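Local coordinates for MAGE domain-containing protein (Xenopus laevis, PDB 7DG2) that serves as the MAGE-family Nse3 subunit of the Smc5/6 complex, binding Nse4 and, together with Nse1, shaping it, at the interface of chains A and B. Coordinates in Å, arbitrary orientation; residue numbers count along the deposited sequence, not the author numbering. Chains: chain A, MAGE domain-containing protein; chain B, Non-structural maintenance of chromosomes element 4.

Contact 1: the interface of chains A and B. Residues chain A 67, 79-80, 179; chain B 63.
B:Lys63 meets A:Glu67 through a bent chain. Its CG lies opposite the carbonyl carbon (chi1 -53°), and a turn at chi3 (-60°) carries the ammonium towards the carboxylate. A:Glu67 runs extended beyond CG and reaches the lysine at about a right angle. NZ of B:Lys63 and OE2 of A:Glu67 form a long salt bridge of 3.9 Å. Water fills in for closer contact. One water joins NZ to both carboxylate oxygens, weakly at OE1, and to the backbone O of A:Lys179 at the helix 175-180. A second water links NZ to the hydroxyl of A:Thr79 and the backbone O of A:Asn80. Through these two waters the ammonium is linked to oxygens from the strands and from helix 175-180. A:Thr79 is a second-shell prop: its OG1 donates to OE2 of A:Glu67 at 2.5 Å, on the lone pair away from the other oxygen. This should help fix the carboxylate. An alanine in place of A:Glu67 would probably leave the lysine ammonium without its countercharge and the threonine hydroxyl without its acceptor. The site lies on paired strands of the MAGE domain, where a loop of Nse4 meets the end of strand 75-80. That meeting is held by the backbone. N of A:Asn80 donates to O of B:Lys63 at 2.8 Å.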
# COMPACT_ATOMS: atom_id res chain seq x y z
N GLU A 67 11.38 -15.56 1.84
CA GLU A 67 11.75 -16.64 0.92
C GLU A 67 12.91 -16.21 0.04
O GLU A 67 12.94 -15.09 -0.47
CB GLU A 67 10.56 -17.06 0.04
CG GLU A 67 9.34 -17.59 0.83
CD GLU A 67 8.41 -18.43 -0.03
OE1 GLU A 67 8.89 -19.32 -0.77
OE2 GLU A 67 7.18 -18.22 0.04
N THR A 79 6.48 -13.31 1.12
CA THR A 79 5.23 -13.90 0.64
C THR A 79 4.25 -14.04 1.79
O THR A 79 4.61 -13.92 2.97
CB THR A 79 5.46 -15.27 -0.03
OG1 THR A 79 5.94 -16.19 0.95
CG2 THR A 79 6.47 -15.16 -1.17
N ASN A 80 2.99 -14.32 1.45
CA ASN A 80 1.93 -14.30 2.45
C ASN A 80 1.70 -15.70 3.00
O ASN A 80 1.59 -16.67 2.24
CB ASN A 80 0.64 -13.76 1.83
CG ASN A 80 -0.25 -13.10 2.84
OD1 ASN A 80 -0.33 -13.54 4.00
ND2 ASN A 80 -0.90 -12.00 2.44
N LYS A 179 7.27 -18.35 -6.62
CA LYS A 179 7.09 -18.32 -5.17
C LYS A 179 5.73 -17.78 -4.76
O LYS A 179 5.20 -18.20 -3.72
CB LYS A 179 8.19 -17.48 -4.51
CG LYS A 179 9.58 -18.04 -4.69
CD LYS A 179 9.72 -19.41 -4.07
CE LYS A 179 11.12 -19.96 -4.27
NZ LYS A 179 11.28 -21.29 -3.61
N LYS B 63 0.18 -15.41 -3.43
CA LYS B 63 0.48 -15.22 -2.01
C LYS B 63 1.18 -13.88 -1.81
O LYS B 63 2.26 -13.81 -1.20
CB LYS B 63 1.33 -16.38 -1.49
CG LYS B 63 0.72 -17.75 -1.78
CD LYS B 63 1.45 -18.86 -1.02
CE LYS B 63 2.92 -18.94 -1.39
NZ LYS B 63 3.67 -19.89 -0.49
O HOH W 1 3.95 -18.06 1.83
O HOH W 2 6.18 -20.00 -1.95

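Contact 2: the interface of chains A and B. Residues chain A 111, 190, 194, 201; chain B 7, 11-12, 15.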
# COMPACT_ATOMS: atom_id res chain seq x y z
N MET A 111 0.52 -21.99 -20.36
CA MET A 111 -0.36 -22.86 -21.16
C MET A 111 0.29 -23.24 -22.48
O MET A 111 -0.05 -24.29 -23.04
CB MET A 111 -1.71 -22.17 -21.40
CG MET A 111 -2.57 -21.98 -20.12
SD MET A 111 -2.96 -23.51 -19.24
CE MET A 111 -4.25 -24.19 -20.29
N VAL A 190 -7.07 -20.23 -15.29
CA VAL A 190 -7.40 -20.36 -16.71
C VAL A 190 -8.67 -21.19 -16.88
O VAL A 190 -9.59 -20.81 -17.62
CB VAL A 190 -6.21 -20.97 -17.47
CG1 VAL A 190 -6.59 -21.27 -18.92
CG2 VAL A 190 -5.02 -20.02 -17.41
N GLN A 194 -12.47 -19.98 -18.42
CA GLN A 194 -13.02 -20.62 -19.61
C GLN A 194 -14.12 -21.63 -19.29
O GLN A 194 -14.54 -22.37 -20.18
CB GLN A 194 -11.90 -21.27 -20.42
CG GLN A 194 -10.85 -20.25 -20.85
CD GLN A 194 -10.24 -20.59 -22.20
OE1 GLN A 194 -10.81 -20.26 -23.25
NE2 GLN A 194 -9.09 -21.24 -22.19
N TRP A 201 -7.33 -29.89 -19.37
CA TRP A 201 -6.06 -29.57 -20.01
C TRP A 201 -5.00 -30.60 -19.60
O TRP A 201 -4.07 -30.30 -18.85
CB TRP A 201 -5.62 -28.16 -19.64
CG TRP A 201 -6.61 -27.09 -19.96
CD1 TRP A 201 -7.48 -26.49 -19.10
CD2 TRP A 201 -6.80 -26.47 -21.23
NE1 TRP A 201 -8.21 -25.53 -19.76
CE2 TRP A 201 -7.81 -25.50 -21.07
CE3 TRP A 201 -6.22 -26.64 -22.49
CZ2 TRP A 201 -8.25 -24.71 -22.12
CZ3 TRP A 201 -6.66 -25.87 -23.53
CH2 TRP A 201 -7.66 -24.91 -23.35
N PHE B 7 -3.59 -25.11 -26.22
CA PHE B 7 -4.27 -23.95 -25.63
C PHE B 7 -4.63 -22.95 -26.73
O PHE B 7 -3.78 -22.62 -27.57
CB PHE B 7 -3.38 -23.29 -24.58
CG PHE B 7 -3.99 -22.07 -23.93
CD1 PHE B 7 -5.12 -22.19 -23.13
CD2 PHE B 7 -3.42 -20.82 -24.08
CE1 PHE B 7 -5.68 -21.08 -22.51
CE2 PHE B 7 -3.96 -19.71 -23.46
CZ PHE B 7 -5.09 -19.84 -22.67
N SER B 11 -9.80 -18.01 -27.88
CA SER B 11 -10.88 -18.38 -26.98
C SER B 11 -10.64 -17.80 -25.59
O SER B 11 -11.58 -17.34 -24.92
CB SER B 11 -11.00 -19.90 -26.92
OG SER B 11 -12.04 -20.29 -26.05
N PHE B 12 -9.38 -17.80 -25.15
CA PHE B 12 -9.03 -17.27 -23.84
C PHE B 12 -9.38 -15.79 -23.72
O PHE B 12 -10.01 -15.38 -22.75
CB PHE B 12 -7.54 -17.50 -23.58
CG PHE B 12 -7.07 -17.10 -22.20
CD1 PHE B 12 -7.74 -17.53 -21.07
CD2 PHE B 12 -5.91 -16.35 -22.06
CE1 PHE B 12 -7.28 -17.17 -19.80
CE2 PHE B 12 -5.44 -15.99 -20.80
CZ PHE B 12 -6.13 -16.41 -19.67
N ASP B 15 -13.09 -15.22 -23.46
CA ASP B 15 -13.65 -15.53 -22.15
C ASP B 15 -13.22 -14.52 -21.09
O ASP B 15 -14.00 -14.23 -20.17
CB ASP B 15 -13.25 -16.95 -21.74
CG ASP B 15 -13.96 -18.02 -22.58
OD1 ASP B 15 -15.05 -17.73 -23.12
OD2 ASP B 15 -13.42 -19.14 -22.70
O HOH W 3 -0.70 -25.05 -25.69
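The short Nse4 helix 9-20 and the residue leading into it dock here on helices 94-111 and 183-193 of Nse3 and the loop residues nearby. B:Phe7 is the apolar anchor. It inserts between A:Met111, the last residue of helix 94-111, A:Val190 and A:Trp201. CB of A:Met111 sits over one face of the phenyl ring, 3.4 Å from CG of B:Phe7. The methionine bends at chi2 and chi3, which brings its CE to CD1 of the same ring at 3.6 Å. That CE also lies over a face of A:Trp201, so the methionine bridges both aromatics. The indole and phenyl rings meet edge-to-face, with planes 62° apart. CG1 of A:Val190 touches CE1 of B:Phe7 at 3.7 Å. A water links the backbone N of B:Phe7 to the backbone O of A:Met111.

A:Gln194 follows helix 183-193 and reaches across to helix 9-20. Its amide stands nearly perpendicular to the B:Phe7 ring. OE1 lies 2.9 Å from OD2 of B:Asp15, a clash of two acceptors as modelled; the amide may be flipped. As modelled, the hydroxyl OG of B:Ser11 donates to OE1 of A:Gln194 at 3.1 Å, nearly along the C=O axis.

Contact 3: the interface of chains A and B. Residues chain A 95-96, 99, 155; chain B 55, 59, 64.
The guanidinium of B:Arg64 lies flat between partners at its edge and a leucine methyl over one face. A:Tyr155 comes in at about a right angle to the arginine, with ring and guanidinium planes 53° apart. Its phenol oxygen OH accepts from NH1 of B:Arg64 at 3.3 Å. The bond is fairly straight, 163° at the hydrogen, and the oxygen is close to the guanidinium plane. At the other end of the group, NH2 of B:Arg64 forms a salt bridge with OE2 of B:Glu59 at 3.2 Å, within chain B. The glutamate oxygen lies in the guanidinium plane, but NH2 approaches it from above the carboxylate plane. These bonds at two nitrogens should limit rotation of the guanidinium. A weak bond also runs from NH2 to the backbone O of A:Asn95.

A:Leu99 divides its methyls between the two charged residues. CD1 stands over the guanidinium face, 3.8 Å from NE of B:Arg64. CD2 packs on the acid chain, 3.4 Å from CD of B:Glu59, which the leucine crosses at about a right angle. The leucine CG is anti to the backbone N (chi1 -166°), and from there the two methyls go to different partners. A:Thr96 adds its methyl CG2 against C of B:Gly55 at 3.5 Å. The site lies where Nse4 helix 50-59 and the following loop meet the start of helix 94-111, with A:Tyr155 reaching in from just before strand 156-160.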
# COMPACT_ATOMS: atom_id res chain seq x y z
N ASN A 95 -2.54 -1.68 -8.03
CA ASN A 95 -1.79 -2.93 -8.07
C ASN A 95 -2.70 -4.13 -8.25
O ASN A 95 -2.25 -5.17 -8.73
CB ASN A 95 -0.93 -3.07 -6.81
CG ASN A 95 0.27 -2.15 -6.81
OD1 ASN A 95 0.86 -1.88 -7.87
ND2 ASN A 95 0.64 -1.65 -5.64
N THR A 96 -3.98 -4.01 -7.89
CA THR A 96 -4.92 -5.06 -8.22
C THR A 96 -5.03 -5.22 -9.74
O THR A 96 -4.92 -6.33 -10.27
CB THR A 96 -6.29 -4.75 -7.61
OG1 THR A 96 -6.14 -4.50 -6.20
CG2 THR A 96 -7.24 -5.91 -7.83
N LEU A 99 -2.08 -6.95 -11.32
CA LEU A 99 -2.01 -8.40 -11.14
C LEU A 99 -2.93 -9.11 -12.12
O LEU A 99 -2.62 -10.22 -12.57
CB LEU A 99 -2.36 -8.79 -9.70
CG LEU A 99 -1.99 -10.22 -9.36
CD1 LEU A 99 -0.47 -10.34 -9.23
CD2 LEU A 99 -2.66 -10.67 -8.09
N TYR A 155 8.73 -11.07 -11.58
CA TYR A 155 7.55 -11.83 -11.99
C TYR A 155 7.76 -12.48 -13.35
O TYR A 155 7.23 -13.56 -13.60
CB TYR A 155 6.33 -10.92 -12.06
CG TYR A 155 5.67 -10.65 -10.73
CD1 TYR A 155 5.16 -11.68 -9.96
CD2 TYR A 155 5.51 -9.34 -10.28
CE1 TYR A 155 4.51 -11.43 -8.75
CE2 TYR A 155 4.89 -9.07 -9.08
CZ TYR A 155 4.39 -10.11 -8.33
OH TYR A 155 3.78 -9.83 -7.12
N GLY B 55 -8.22 -8.43 -11.68
CA GLY B 55 -7.17 -8.50 -10.69
C GLY B 55 -7.63 -9.01 -9.34
O GLY B 55 -6.88 -9.69 -8.65
N GLU B 59 -5.87 -12.21 -7.51
CA GLU B 59 -5.19 -12.16 -6.21
C GLU B 59 -5.40 -13.42 -5.39
O GLU B 59 -4.56 -13.78 -4.56
CB GLU B 59 -5.67 -10.96 -5.38
CG GLU B 59 -5.10 -9.62 -5.79
CD GLU B 59 -3.75 -9.30 -5.16
OE1 GLU B 59 -3.05 -10.22 -4.66
OE2 GLU B 59 -3.37 -8.11 -5.17
N ARG B 64 0.60 -12.80 -2.32
CA ARG B 64 1.21 -11.48 -2.20
C ARG B 64 0.98 -10.88 -0.82
O ARG B 64 -0.09 -11.06 -0.22
CB ARG B 64 0.65 -10.55 -3.27
CG ARG B 64 0.88 -11.06 -4.66
CD ARG B 64 1.23 -9.93 -5.57
NE ARG B 64 0.16 -8.96 -5.73
CZ ARG B 64 0.32 -7.81 -6.38
NH1 ARG B 64 1.52 -7.50 -6.89
NH2 ARG B 64 -0.69 -6.97 -6.51

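Contact 1 and contact 3 are neighbours, their C-alpha centres about 13 Å apart. Consecutive Nse4 residues, B:Lys63 and B:Arg64, enter one each and point to different parts of the MAGE domain. Contact 2 lies about 20 Å from contact 3 and about 26 Å from contact 1. It shares helix 94-111 with contact 3: that helix meets Nse4 helix 50-59 near its start and B:Phe7 at its end. The two Nse4 helices are far apart in sequence, yet both dock on Nse3. This suggests that Nse4 runs along the surface of Nse3, with its helices and the loop after the second held at separate points.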